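Local coordinates for protein short-chain type dehydrogenase/reductase (Mycobacterium ulcerans, PDB 3SVT) that probably catalyses an NAD(P)-dependent oxidation or reduction of a substrate that is not established, at residues D46-A51 and I65-T70; G143-G148 and F236-A241; S213-C218 and R260-S265. One frame throughout, in Å; residues are numbered along the deposited sequence.

Interaction 1: D46-A51 and I65-T70; sequences DKLAGA and IRYEPT
Leu-48, on the inner side of its helix, lies against Tyr-67 and the backbone that follows it in the neighbouring strand. The two segments belong to a beta-alpha-beta unit of the Rossmann fold: strand 37-42 leads into helix 45-57, which returns over the sheet to strand 64-69. Helix and strand accordingly run almost exactly antiparallel, at 177°, with their axes 8.3 Å apart.

Followed outward, the leucine meets different things with its first carbon and its last. Its CB sits 3.5 Å from CD1 of Tyr-67, approaching the ring obliquely. CG stands anti to the carbonyl carbon (chi1 -73°), and beyond it the branch CD1 passes the tyrosine and reaches the strand backbone. There Leu-48 CD1 packs 3.7 Å from CA of Pro-69 and 3.8 Å from the carbonyl O of Glu-68. A branched aliphatic chain suits this place, because it can press on a ring with its stem and on a backbone with one methyl group.

Tyr-67 meets the helix with its ring turned to the helix backbone, and one ring face has the N of Ala-49 4.3 Å above its centre. A small residue at 49 lets the ring lie this close to the helix, and the tyrosine also packs on Val-52 one turn further on. Glu-68, whose CB is directed to the other side of the sheet, packs there on Ala-84 of helix 75-89, so the strand is sandwiched between two helices. At the outer end of the tyrosine, the hydroxyl OH comes 4.2 Å from the methyl CB of Ala-49.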
loop_
_atom_site.group_PDB
_atom_site.type_symbol
_atom_site.label_atom_id
_atom_site.label_comp_id
_atom_site.label_asym_id
_atom_site.label_seq_id
_atom_site.Cartn_x
_atom_site.Cartn_y
_atom_site.Cartn_z
ATOM N N ASP B 46 13.411 -7.187 37.855
ATOM C CA ASP B 46 12.268 -7.346 38.788
ATOM C C ASP B 46 11.054 -7.943 38.098
ATOM O O ASP B 46 10.523 -8.961 38.544
ATOM C CB ASP B 46 11.822 -6.010 39.402
ATOM C CG ASP B 46 12.865 -5.392 40.283
ATOM O OD1 ASP B 46 13.310 -6.038 41.270
ATOM O OD2 ASP B 46 13.229 -4.228 39.993
ATOM N N LYS B 47 10.618 -7.288 37.020
ATOM C CA LYS B 47 9.478 -7.766 36.220
ATOM C C LYS B 47 9.770 -9.094 35.561
ATOM O O LYS B 47 8.913 -9.962 35.511
ATOM C CB LYS B 47 9.107 -6.779 35.120
ATOM C CG LYS B 47 8.337 -5.558 35.572
ATOM C CD LYS B 47 7.948 -4.710 34.344
ATOM C CE LYS B 47 7.738 -3.230 34.693
ATOM N NZ LYS B 47 6.671 -2.986 35.728
ATOM N N LEU B 48 10.967 -9.231 35.003
ATOM C CA LEU B 48 11.319 -10.455 34.309
ATOM C C LEU B 48 11.223 -11.653 35.259
ATOM O O LEU B 48 10.623 -12.658 34.910
ATOM C CB LEU B 48 12.712 -10.347 33.677
ATOM C CG LEU B 48 12.819 -9.435 32.433
ATOM C CD1 LEU B 48 14.267 -9.359 31.984
ATOM C CD2 LEU B 48 11.900 -9.876 31.273
ATOM N N ALA B 49 11.799 -11.525 36.457
ATOM C CA ALA B 49 11.772 -12.588 37.481
ATOM C C ALA B 49 10.348 -12.906 37.915
ATOM O O ALA B 49 9.959 -14.083 38.016
ATOM C CB ALA B 49 12.617 -12.196 38.710
ATOM N N GLY B 50 9.581 -11.848 38.182
ATOM C CA GLY B 50 8.164 -11.968 38.511
ATOM C C GLY B 50 7.400 -12.738 37.457
ATOM O O GLY B 50 6.733 -13.734 37.773
ATOM N N ALA B 51 7.509 -12.288 36.198
ATOM C CA ALA B 51 6.854 -12.953 35.086
ATOM C C ALA B 51 7.237 -14.430 34.991
ATOM O O ALA B 51 6.414 -15.240 34.606
ATOM C CB ALA B 51 7.181 -12.238 33.750
ATOM N N ILE B 65 10.502 -21.928 31.107
ATOM C CA ILE B 65 10.643 -20.481 31.043
ATOM C C ILE B 65 11.927 -20.045 31.735
ATOM O O ILE B 65 12.279 -20.580 32.800
ATOM C CB ILE B 65 9.425 -19.774 31.677
ATOM C CG1 ILE B 65 9.536 -18.251 31.571
ATOM C CG2 ILE B 65 9.280 -20.155 33.156
ATOM C CD1 ILE B 65 9.667 -17.694 30.164
ATOM N N ARG B 66 12.602 -19.072 31.110
ATOM C CA ARG B 66 13.861 -18.482 31.569
ATOM C C ARG B 66 13.838 -16.986 31.304
ATOM O O ARG B 66 13.062 -16.518 30.470
ATOM C CB ARG B 66 15.044 -19.024 30.776
ATOM C CG ARG B 66 15.391 -20.443 31.026
ATOM C CD ARG B 66 16.585 -20.889 30.160
ATOM N NE ARG B 66 17.809 -20.127 30.421
ATOM C CZ ARG B 66 19.026 -20.480 30.019
ATOM N NH1 ARG B 66 19.219 -21.603 29.330
ATOM N NH2 ARG B 66 20.063 -19.707 30.314
ATOM N N TYR B 67 14.719 -16.243 31.966
ATOM C CA TYR B 67 14.907 -14.824 31.653
ATOM C C TYR B 67 16.384 -14.407 31.614
ATOM O O TYR B 67 17.226 -15.040 32.230
ATOM C CB TYR B 67 14.132 -13.947 32.615
ATOM C CG TYR B 67 14.797 -13.747 33.959
ATOM C CD1 TYR B 67 15.436 -12.539 34.277
ATOM C CD2 TYR B 67 14.788 -14.750 34.916
ATOM C CE1 TYR B 67 16.029 -12.342 35.511
ATOM C CE2 TYR B 67 15.386 -14.560 36.151
ATOM C CZ TYR B 67 16.006 -13.361 36.436
ATOM O OH TYR B 67 16.599 -13.183 37.657
ATOM N N GLU B 68 16.669 -13.365 30.836
ATOM C CA GLU B 68 17.956 -12.675 30.839
ATOM C C GLU B 68 17.666 -11.174 30.740
ATOM O O GLU B 68 17.076 -10.732 29.769
ATOM C CB GLU B 68 18.827 -13.088 29.650
ATOM C CG GLU B 68 19.242 -14.564 29.579
ATOM C CD GLU B 68 20.273 -14.978 30.609
ATOM O OE1 GLU B 68 20.516 -14.211 31.573
ATOM O OE2 GLU B 68 20.827 -16.101 30.463
ATOM N N PRO B 69 18.057 -10.387 31.755
ATOM C CA PRO B 69 17.958 -8.924 31.607
ATOM C C PRO B 69 18.833 -8.459 30.444
ATOM O O PRO B 69 19.966 -8.911 30.306
ATOM C CB PRO B 69 18.491 -8.379 32.930
ATOM C CG PRO B 69 18.657 -9.542 33.826
ATOM C CD PRO B 69 18.722 -10.780 33.009
ATOM N N THR B 70 18.279 -7.597 29.591
ATOM C CA THR B 70 18.900 -7.224 28.325
ATOM C C THR B 70 18.419 -5.822 27.953
ATOM O O THR B 70 17.218 -5.577 27.885
ATOM C CB THR B 70 18.455 -8.172 27.205
ATOM O OG1 THR B 70 18.879 -9.516 27.470
ATOM C CG2 THR B 70 18.992 -7.730 25.849
#

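Interaction 2: G143-G148 and F236-A241; sequences GGSFVG and FLLSDA
A serine hydroxyl beside apolar side chains binds the last turn of a helix: Ser-145 OG donates to the carbonyl O of Leu-237 over 2.9 Å. The hydroxyl does not lie in the carbonyl plane but stands 44° out of it, with a C=O...OG angle of 119°. Its direction follows from chi1 of Ser-145 (176°), which sets OG anti to the backbone N. Serine suits the site because it is small enough to let strand and helix end approach closely, while donating a hydrogen bond to a carbonyl in a buried contact. Arg-188 of the adjacent strand 187-198 also bonds Leu-237 O, so this carbonyl near the helix C-terminus has two side-chain partners.

Strand 144-149 is part of the central parallel sheet of the Rossmann fold, and helix 227-238 packs on one of its faces. Val-147, two residues beyond the serine, points to the same face. Its branch CG2 touches both leucines, lying 4.0 Å from CB of Leu-237 and equally far from CD2 of Leu-238; the valine and Leu-237 side chains cross at about a right angle. Leu-238 reaches back toward the strand, bringing CD2 to 3.3 Å from the carbonyl O of Ser-145.

The helix ends at once beyond these leucines. Ser-239 turns its OG back to donate to Phe-236 O at 2.8 Å, and that oxygen also accepts from Ser-239 N. The same OG receives the N-H of Ala-241 in an ST turn. Phe-236, meanwhile, stacks its ring on Phe-236 of a second subunit.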
loop_
_atom_site.group_PDB
_atom_site.type_symbol
_atom_site.label_atom_id
_atom_site.label_comp_id
_atom_site.label_asym_id
_atom_site.label_seq_id
_atom_site.Cartn_x
_atom_site.Cartn_y
_atom_site.Cartn_z
ATOM N N GLY B 143 16.012 -23.200 9.592
ATOM C CA GLY B 143 14.774 -22.461 9.435
ATOM C C GLY B 143 14.171 -22.011 10.746
ATOM O O GLY B 143 14.608 -22.409 11.828
ATOM N N GLY B 144 13.164 -21.160 10.639
ATOM C CA GLY B 144 12.431 -20.686 11.809
ATOM C C GLY B 144 11.533 -19.539 11.435
ATOM O O GLY B 144 11.304 -19.301 10.253
ATOM N N SER B 145 11.028 -18.819 12.436
ATOM C CA SER B 145 10.002 -17.794 12.210
ATOM C C SER B 145 10.183 -16.588 13.126
ATOM O O SER B 145 10.173 -16.737 14.344
ATOM C CB SER B 145 8.587 -18.401 12.423
ATOM O OG SER B 145 7.582 -17.389 12.300
ATOM N N PHE B 146 10.356 -15.405 12.540
ATOM C CA PHE B 146 10.588 -14.188 13.303
ATOM C C PHE B 146 9.314 -13.330 13.178
ATOM O O PHE B 146 8.860 -13.076 12.077
ATOM C CB PHE B 146 11.792 -13.430 12.733
ATOM C CG PHE B 146 12.216 -12.253 13.559
ATOM C CD1 PHE B 146 11.488 -11.066 13.543
ATOM C CD2 PHE B 146 13.355 -12.334 14.372
ATOM C CE1 PHE B 146 11.883 -9.980 14.326
ATOM C CE2 PHE B 146 13.750 -11.258 15.151
ATOM C CZ PHE B 146 13.019 -10.083 15.133
ATOM N N VAL B 147 8.744 -12.914 14.290
ATOM C CA VAL B 147 7.584 -12.055 14.283
ATOM C C VAL B 147 7.905 -10.728 14.989
ATOM O O VAL B 147 8.200 -10.679 16.203
ATOM C CB VAL B 147 6.393 -12.754 14.983
ATOM C CG1 VAL B 147 5.114 -11.839 14.972
ATOM C CG2 VAL B 147 6.132 -14.125 14.337
ATOM N N GLY B 148 7.831 -9.649 14.236
ATOM C CA GLY B 148 8.016 -8.325 14.779
ATOM C C GLY B 148 6.700 -7.682 15.146
ATOM O O GLY B 148 5.740 -7.688 14.354
ATOM N N PHE B 236 0.159 -18.228 15.688
ATOM C CA PHE B 236 -0.151 -18.726 14.348
ATOM C C PHE B 236 1.011 -18.489 13.390
ATOM O O PHE B 236 1.428 -19.409 12.695
ATOM C CB PHE B 236 -1.416 -18.083 13.787
ATOM C CG PHE B 236 -1.674 -18.439 12.343
ATOM C CD1 PHE B 236 -2.054 -19.716 11.987
ATOM C CD2 PHE B 236 -1.494 -17.503 11.339
ATOM C CE1 PHE B 236 -2.252 -20.057 10.673
ATOM C CE2 PHE B 236 -1.708 -17.854 10.014
ATOM C CZ PHE B 236 -2.082 -19.141 9.703
ATOM N N LEU B 237 1.563 -17.278 13.373
ATOM C CA LEU B 237 2.683 -17.023 12.462
ATOM C C LEU B 237 3.972 -17.811 12.819
ATOM O O LEU B 237 4.765 -18.089 11.937
ATOM C CB LEU B 237 3.007 -15.556 12.379
ATOM C CG LEU B 237 1.985 -14.647 11.720
ATOM C CD1 LEU B 237 2.402 -13.207 11.962
ATOM C CD2 LEU B 237 1.840 -14.953 10.204
ATOM N N LEU B 238 4.181 -18.139 14.107
ATOM C CA LEU B 238 5.319 -18.992 14.496
ATOM C C LEU B 238 5.130 -20.446 14.071
ATOM O O LEU B 238 6.110 -21.162 13.914
ATOM C CB LEU B 238 5.566 -18.955 16.007
ATOM C CG LEU B 238 6.062 -17.655 16.623
ATOM C CD1 LEU B 238 5.906 -17.684 18.147
ATOM C CD2 LEU B 238 7.502 -17.363 16.173
ATOM N N SER B 239 3.871 -20.876 13.945
ATOM C CA SER B 239 3.526 -22.271 13.762
ATOM C C SER B 239 3.717 -22.710 12.324
ATOM O O SER B 239 3.788 -21.880 11.385
ATOM C CB SER B 239 2.065 -22.533 14.159
ATOM O OG SER B 239 1.186 -22.203 13.077
ATOM N N ASP B 240 3.733 -24.029 12.147
ATOM C CA ASP B 240 3.873 -24.621 10.833
ATOM C C ASP B 240 2.638 -24.412 9.949
ATOM O O ASP B 240 2.711 -24.586 8.735
ATOM C CB ASP B 240 4.149 -26.118 10.953
ATOM C CG ASP B 240 5.476 -26.422 11.652
ATOM O OD1 ASP B 240 6.321 -25.510 11.829
ATOM O OD2 ASP B 240 5.674 -27.596 12.010
ATOM N N ALA B 241 1.522 -24.014 10.553
ATOM C CA ALA B 241 0.322 -23.686 9.807
ATOM C C ALA B 241 0.489 -22.412 8.970
ATOM O O ALA B 241 -0.356 -22.131 8.114
ATOM C CB ALA B 241 -0.901 -23.569 10.747
#

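Interaction 3: S213-C218 and R260-S265; sequences SDYAMC and RGPDFS
Asp-214 and Arg-260 meet in a two-pronged, end-on salt bridge, each terminal nitrogen of the guanidinium taking one carboxylate oxygen. The two oxygens of an aspartate match the paired N-H groups of an extended arginine, and Asp-214 holds CG anti to its backbone N (chi1 -168°), close to them. Arg-260 NH2 donates to Asp-214 OD1 over 2.8 Å at a nearly straight 177°, and Arg-260 NH1 to Asp-214 OD2 over 3.1 Å. Both oxygens are met on their syn sides, and the two flat groups are only 24° apart. OD2 accepts a second hydrogen bond, from the backbone N of Asp-263, 2.7 Å from OD2 and above the carboxylate plane. NH1 is likewise shared, bonding also to the carbonyl O of Gly-261 on a lone pair. Three donors on one carboxylate would probably favour its charged form. The sulfur SG of Cys-218 lies over one face of the guanidinium, 3.4 Å from NH1.

This joins helix 209-218 to the irregular C-terminal segment that leads from the last strand of the Rossmann sheet to helix 265-272. Pro-262 sets CB over one face of Tyr-215, displaced toward the rim, in a CH-pi contact 3.8 Å from the ring centroid, with CG near CZ and OH; C-H groups held in a rigid ring suit an aromatic face. Phe-264 turns its edge to the tyrosine hydroxyl, with CE1 3.7 Å from OH.

Asp-263 OD1 accepts the backbone N-H of Ser-265 at 3.0 Å, an Asx turn. Arg-260 also packs on Arg-260 of a third subunit.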
loop_
_atom_site.group_PDB
_atom_site.type_symbol
_atom_site.label_atom_id
_atom_site.label_comp_id
_atom_site.label_asym_id
_atom_site.label_seq_id
_atom_site.Cartn_x
_atom_site.Cartn_y
_atom_site.Cartn_z
ATOM N N SER B 213 -13.655 7.188 23.114
ATOM C CA SER B 213 -14.740 7.473 22.180
ATOM C C SER B 213 -14.221 7.665 20.737
ATOM O O SER B 213 -14.822 7.164 19.761
ATOM C CB SER B 213 -15.515 8.715 22.638
ATOM O OG SER B 213 -16.467 9.081 21.666
ATOM N N ASP B 214 -13.119 8.410 20.608
ATOM C CA ASP B 214 -12.518 8.634 19.301
ATOM C C ASP B 214 -12.044 7.297 18.711
ATOM O O ASP B 214 -12.335 6.988 17.565
ATOM C CB ASP B 214 -11.356 9.644 19.368
ATOM C CG ASP B 214 -10.913 10.118 17.970
ATOM O OD1 ASP B 214 -11.680 10.862 17.308
ATOM O OD2 ASP B 214 -9.803 9.740 17.523
ATOM N N TYR B 215 -11.331 6.500 19.486
ATOM C CA TYR B 215 -10.875 5.192 18.989
ATOM C C TYR B 215 -12.059 4.320 18.556
ATOM O O TYR B 215 -11.986 3.650 17.538
ATOM C CB TYR B 215 -10.050 4.451 20.037
ATOM C CG TYR B 215 -8.551 4.712 20.012
ATOM C CD1 TYR B 215 -7.704 3.959 19.195
ATOM C CD2 TYR B 215 -7.968 5.661 20.859
ATOM C CE1 TYR B 215 -6.339 4.178 19.194
ATOM C CE2 TYR B 215 -6.593 5.882 20.854
ATOM C CZ TYR B 215 -5.789 5.136 20.033
ATOM O OH TYR B 215 -4.422 5.336 20.034
ATOM N N ALA B 216 -13.148 4.358 19.331
ATOM C CA ALA B 216 -14.315 3.511 19.066
ATOM C C ALA B 216 -14.951 3.874 17.726
ATOM O O ALA B 216 -15.298 2.988 16.960
ATOM C CB ALA B 216 -15.341 3.598 20.209
ATOM N N MET B 217 -15.096 5.178 17.457
ATOM C CA MET B 217 -15.601 5.660 16.162
ATOM C C MET B 217 -14.673 5.284 14.981
ATOM O O MET B 217 -15.127 5.190 13.856
ATOM C CB MET B 217 -15.781 7.181 16.185
ATOM C CG MET B 217 -16.805 7.680 17.208
ATOM S SD MET B 217 -18.505 7.508 16.604
ATOM C CE MET B 217 -19.453 7.926 18.073
ATOM N N CYS B 218 -13.385 5.083 15.247
ATOM C CA CYS B 218 -12.434 4.691 14.198
ATOM C C CYS B 218 -12.379 3.183 13.980
ATOM O O CYS B 218 -11.726 2.756 13.057
ATOM C CB CYS B 218 -11.022 5.189 14.506
ATOM S SG CYS B 218 -10.913 7.017 14.608
ATOM N N ARG B 260 -9.243 5.929 10.357
ATOM C CA ARG B 260 -8.056 6.762 10.558
ATOM C C ARG B 260 -7.382 6.467 11.893
ATOM O O ARG B 260 -7.937 5.796 12.758
ATOM C CB ARG B 260 -8.426 8.241 10.476
ATOM C CG ARG B 260 -9.488 8.672 11.450
ATOM C CD ARG B 260 -9.519 10.172 11.627
ATOM N NE ARG B 260 -10.638 10.544 12.475
ATOM C CZ ARG B 260 -10.628 10.498 13.808
ATOM N NH1 ARG B 260 -9.542 10.120 14.482
ATOM N NH2 ARG B 260 -11.702 10.857 14.479
ATOM N N GLY B 261 -6.165 6.977 12.063
ATOM C CA GLY B 261 -5.563 6.984 13.362
ATOM C C GLY B 261 -6.370 7.880 14.297
ATOM O O GLY B 261 -7.183 8.676 13.844
ATOM N N PRO B 262 -6.117 7.773 15.611
ATOM C CA PRO B 262 -6.808 8.577 16.593
ATOM C C PRO B 262 -6.425 10.057 16.559
ATOM O O PRO B 262 -5.321 10.440 16.122
ATOM C CB PRO B 262 -6.376 7.943 17.919
ATOM C CG PRO B 262 -4.988 7.505 17.643
ATOM C CD PRO B 262 -5.068 6.942 16.226
ATOM N N ASP B 263 -7.364 10.868 17.022
ATOM C CA ASP B 263 -7.205 12.314 17.162
ATOM C C ASP B 263 -7.098 12.596 18.657
ATOM O O ASP B 263 -8.090 12.481 19.380
ATOM C CB ASP B 263 -8.436 12.986 16.554
ATOM C CG ASP B 263 -8.435 14.496 16.701
ATOM O OD1 ASP B 263 -7.501 15.098 17.298
ATOM O OD2 ASP B 263 -9.412 15.073 16.209
ATOM N N PHE B 264 -5.897 12.961 19.120
ATOM C CA PHE B 264 -5.638 13.189 20.553
ATOM C C PHE B 264 -5.849 14.661 20.933
ATOM O O PHE B 264 -5.393 15.098 21.994
ATOM C CB PHE B 264 -4.228 12.739 20.949
ATOM C CG PHE B 264 -4.123 11.272 21.365
ATOM C CD1 PHE B 264 -4.520 10.248 20.502
ATOM C CD2 PHE B 264 -3.587 10.931 22.608
ATOM C CE1 PHE B 264 -4.433 8.906 20.896
ATOM C CE2 PHE B 264 -3.465 9.584 23.022
ATOM C CZ PHE B 264 -3.884 8.560 22.160
ATOM N N SER B 265 -6.535 15.416 20.070
ATOM C CA SER B 265 -6.808 16.845 20.295
ATOM C C SER B 265 -7.240 17.142 21.707
ATOM O O SER B 265 -6.662 17.993 22.368
ATOM C CB SER B 265 -7.934 17.333 19.385
ATOM O OG SER B 265 -7.487 17.403 18.073
#

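In the fold
The three contacts are spread widely over the subunit. Interactions 1 and 2 both reach the central parallel sheet, in different strands, 64-69 and 144-149, with centres 23 Å apart. Interaction 3 lies off the sheet, about 35 Å from interaction 1 and 32 Å from interaction 2 between centres, and on the opposite side of the chain's centre from interaction 1. Along the chain, interaction 1 closes first, within one local beta-alpha-beta unit. The other two then interleave, since 213-218 falls between the segments of interaction 2 and 260-265 follows both. The sheet gains strands until 249-252; interactions 2 and 3 tie a helix end and the C-terminal segment back, near other subunits.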